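Local atomic coordinates of UBP3-associated protein BRE5 (Saccharomyces cerevisiae, PDB entry 2QIY), a protein that works with the ubiquitin protease UBP3 to cleave ubiquitin, leading to the subsequent mono-ubiquitination of Sec23, this fragment being its NTF2 domain. Residues Lys121-Ile127 and Asn141-Ile147. Numbering follows the deposited sequence.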
loop_
_atom_site.group_PDB
_atom_site.type_symbol
_atom_site.label_atom_id
_atom_site.label_comp_id
_atom_site.label_asym_id
_atom_site.label_seq_id
_atom_site.Cartn_x
_atom_site.Cartn_y
_atom_site.Cartn_z
ATOM N N LYS A 121 6.468 -5.885 8.995
ATOM C CA LYS A 121 5.191 -5.796 8.272
ATOM C C LYS A 121 5.415 -4.874 7.109
ATOM O O LYS A 121 6.137 -3.886 7.258
ATOM C CB LYS A 121 4.132 -5.148 9.137
ATOM C CG LYS A 121 3.482 -6.080 10.135
ATOM C CD LYS A 121 2.097 -5.479 10.454
ATOM C CE LYS A 121 1.084 -6.539 10.894
ATOM N NZ LYS A 121 0.861 -7.648 9.945
ATOM N N PHE A 122 4.815 -5.171 5.958
ATOM C CA PHE A 122 5.011 -4.277 4.808
ATOM C C PHE A 122 3.769 -4.201 3.953
ATOM O O PHE A 122 2.907 -5.079 3.982
ATOM C CB PHE A 122 6.168 -4.791 3.929
ATOM C CG PHE A 122 5.791 -5.988 3.073
ATOM C CD1 PHE A 122 5.323 -5.783 1.769
ATOM C CD2 PHE A 122 5.846 -7.286 3.574
ATOM C CE1 PHE A 122 4.950 -6.841 0.970
ATOM C CE2 PHE A 122 5.485 -8.356 2.783
ATOM C CZ PHE A 122 5.030 -8.143 1.469
ATOM N N CYS A 123 3.701 -3.116 3.189
ATOM C CA CYS A 123 2.802 -3.022 2.062
ATOM C C CYS A 123 3.644 -2.669 0.839
ATOM O O CYS A 123 4.594 -1.869 0.905
ATOM C CB CYS A 123 1.755 -1.977 2.344
ATOM S SG CYS A 123 2.289 -0.375 2.836
ATOM N N GLN A 124 3.357 -3.317 -0.275
ATOM C CA GLN A 124 4.148 -3.062 -1.476
ATOM C C GLN A 124 3.179 -2.859 -2.631
ATOM O O GLN A 124 2.249 -3.652 -2.804
ATOM C CB GLN A 124 5.130 -4.214 -1.783
ATOM C CG GLN A 124 6.094 -3.911 -2.972
ATOM C CD GLN A 124 7.331 -4.820 -3.029
ATOM O OE1 GLN A 124 8.226 -4.628 -3.878
ATOM N NE2 GLN A 124 7.397 -5.792 -2.140
ATOM N N THR A 125 3.414 -1.813 -3.428
ATOM C CA THR A 125 2.512 -1.497 -4.525
ATOM C C THR A 125 3.273 -1.515 -5.829
ATOM O O THR A 125 4.405 -1.045 -5.884
ATOM C CB THR A 125 1.884 -0.109 -4.297
ATOM O OG1 THR A 125 0.996 -0.225 -3.178
ATOM C CG2 THR A 125 1.098 0.322 -5.477
ATOM N N PHE A 126 2.642 -2.057 -6.863
ATOM C CA PHE A 126 3.216 -2.126 -8.217
ATOM C C PHE A 126 2.264 -1.562 -9.248
ATOM O O PHE A 126 1.031 -1.635 -9.084
ATOM C CB PHE A 126 3.392 -3.583 -8.615
ATOM C CG PHE A 126 4.232 -4.381 -7.665
ATOM C CD1 PHE A 126 3.641 -5.010 -6.557
ATOM C CD2 PHE A 126 5.611 -4.545 -7.895
ATOM C CE1 PHE A 126 4.421 -5.771 -5.687
ATOM C CE2 PHE A 126 6.381 -5.334 -7.032
ATOM C CZ PHE A 126 5.775 -5.933 -5.930
ATOM N N ILE A 127 2.827 -1.033 -10.333
ATOM C CA ILE A 127 2.042 -0.757 -11.541
ATOM C C ILE A 127 2.677 -1.534 -12.692
ATOM O O ILE A 127 3.895 -1.453 -12.900
ATOM C CB ILE A 127 1.965 0.749 -11.901
ATOM C CG1 ILE A 127 1.241 1.504 -10.796
ATOM C CG2 ILE A 127 1.200 0.942 -13.240
ATOM C CD1 ILE A 127 -0.184 1.186 -10.736
ATOM N N ASN A 141 6.350 0.873 -11.738
ATOM C CA ASN A 141 6.396 1.410 -10.371
ATOM C C ASN A 141 6.400 0.292 -9.367
ATOM O O ASN A 141 5.681 -0.711 -9.526
ATOM C CB ASN A 141 5.163 2.285 -10.072
ATOM C CG ASN A 141 5.134 3.516 -10.885
ATOM O OD1 ASN A 141 5.620 4.582 -10.466
ATOM N ND2 ASN A 141 4.603 3.397 -12.078
ATOM N N ASP A 142 7.199 0.476 -8.324
ATOM C CA ASP A 142 7.377 -0.532 -7.287
ATOM C C ASP A 142 7.758 0.210 -6.017
ATOM O O ASP A 142 8.848 0.763 -5.952
ATOM C CB ASP A 142 8.507 -1.460 -7.736
ATOM C CG ASP A 142 8.820 -2.553 -6.731
ATOM O OD1 ASP A 142 8.298 -2.523 -5.600
ATOM O OD2 ASP A 142 9.605 -3.460 -7.111
ATOM N N ILE A 143 6.842 0.250 -5.038
ATOM C CA ILE A 143 7.083 0.975 -3.769
ATOM C C ILE A 143 6.823 0.032 -2.613
ATOM O O ILE A 143 5.752 -0.595 -2.546
ATOM C CB ILE A 143 6.112 2.163 -3.541
ATOM C CG1 ILE A 143 6.157 3.184 -4.693
ATOM C CG2 ILE A 143 6.382 2.805 -2.120
ATOM C CD1 ILE A 143 5.042 4.253 -4.562
ATOM N N ILE A 144 7.796 -0.115 -1.704
ATOM C CA ILE A 144 7.528 -0.812 -0.445
ATOM C C ILE A 144 7.549 0.178 0.734
ATOM O O ILE A 144 8.344 1.124 0.761
ATOM C CB ILE A 144 8.518 -1.989 -0.221
ATOM C CG1 ILE A 144 8.065 -2.892 0.943
ATOM C CG2 ILE A 144 9.981 -1.480 -0.040
ATOM C CD1 ILE A 144 8.810 -4.260 0.947
ATOM N N ARG A 145 6.657 -0.057 1.693
ATOM C CA ARG A 145 6.632 0.736 2.907
ATOM C C ARG A 145 6.526 -0.243 4.080
ATOM O O ARG A 145 5.622 -1.093 4.116
ATOM C CB ARG A 145 5.440 1.721 2.902
ATOM C CG ARG A 145 5.069 2.266 4.307
ATOM C CD ARG A 145 6.165 3.096 4.977
ATOM N NE ARG A 145 6.561 4.275 4.187
ATOM C CZ ARG A 145 7.391 5.230 4.627
ATOM N NH1 ARG A 145 7.898 5.179 5.874
ATOM N NH2 ARG A 145 7.682 6.277 3.854
ATOM N N PHE A 146 7.452 -0.144 5.026
ATOM C CA PHE A 146 7.357 -0.932 6.254
ATOM C C PHE A 146 6.491 -0.233 7.284
ATOM O O PHE A 146 6.526 0.988 7.428
ATOM C CB PHE A 146 8.766 -1.274 6.779
ATOM C CG PHE A 146 9.521 -2.119 5.820
ATOM C CD1 PHE A 146 9.307 -3.508 5.785
ATOM C CD2 PHE A 146 10.400 -1.553 4.901
ATOM C CE1 PHE A 146 9.983 -4.294 4.851
ATOM C CE2 PHE A 146 11.082 -2.331 3.956
ATOM C CZ PHE A 146 10.877 -3.723 3.932
ATOM N N ILE A 147 5.684 -1.032 7.965
ATOM C CA ILE A 147 4.628 -0.558 8.845
ATOM C C ILE A 147 4.974 -1.038 10.252
ATOM O O ILE A 147 5.260 -2.204 10.451
ATOM C CB ILE A 147 3.245 -1.116 8.356
ATOM C CG1 ILE A 147 3.004 -0.695 6.879
ATOM C CG2 ILE A 147 2.098 -0.631 9.255
ATOM C CD1 ILE A 147 1.664 -1.140 6.269
HETATM O O HOH W 1 6.774 -4.378 11.385
#
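Lys121 O lies at the edge of the Phe146 ring, 3.5 Å from Phe146 CD1, while Ile144 CG1, from the same strand as the ring, sits above one face, nearer the rim than the centre. Ile144 CD1 meets the Phe122 ring obliquely, 3.9 Å from Phe122 CD1. Phe126 runs alongside Asp142, ring and carboxylate planes 40° apart, and Tyr22 and Phe18 of helix 11-28 meet that ring edge-to-face. With CG anti to the backbone N (chi1 -174°), Gln124 extends across to Asp142; amide and carboxylate are nearly coplanar, and Gln124 CG lies 3.7 Å from Asp142 OD1. Were Gln124 replaced by an alanine, the Asp142 carboxylate and Ile144 CD1 would probably lose cover, leaving a gap. On the Cys123 face, Ile147 CD1 packs on Cys123 SG at 3.6 Å. Six backbone hydrogen bonds join these antiparallel strands of the NTF2-fold hairpin, and a water links Lys121 N to Ile147 O. Arg145 bends off, its NE forming a salt bridge with Asp93 of the second subunit. The chemistry thus divides by face: Phe122 and Phe126 pack on helix 11-28 and Tyr22 and Tyr37 hydroxyls hold the buried Asp142 carboxylate, while the face with Cys123, Thr125 and Arg145 meets the second subunit.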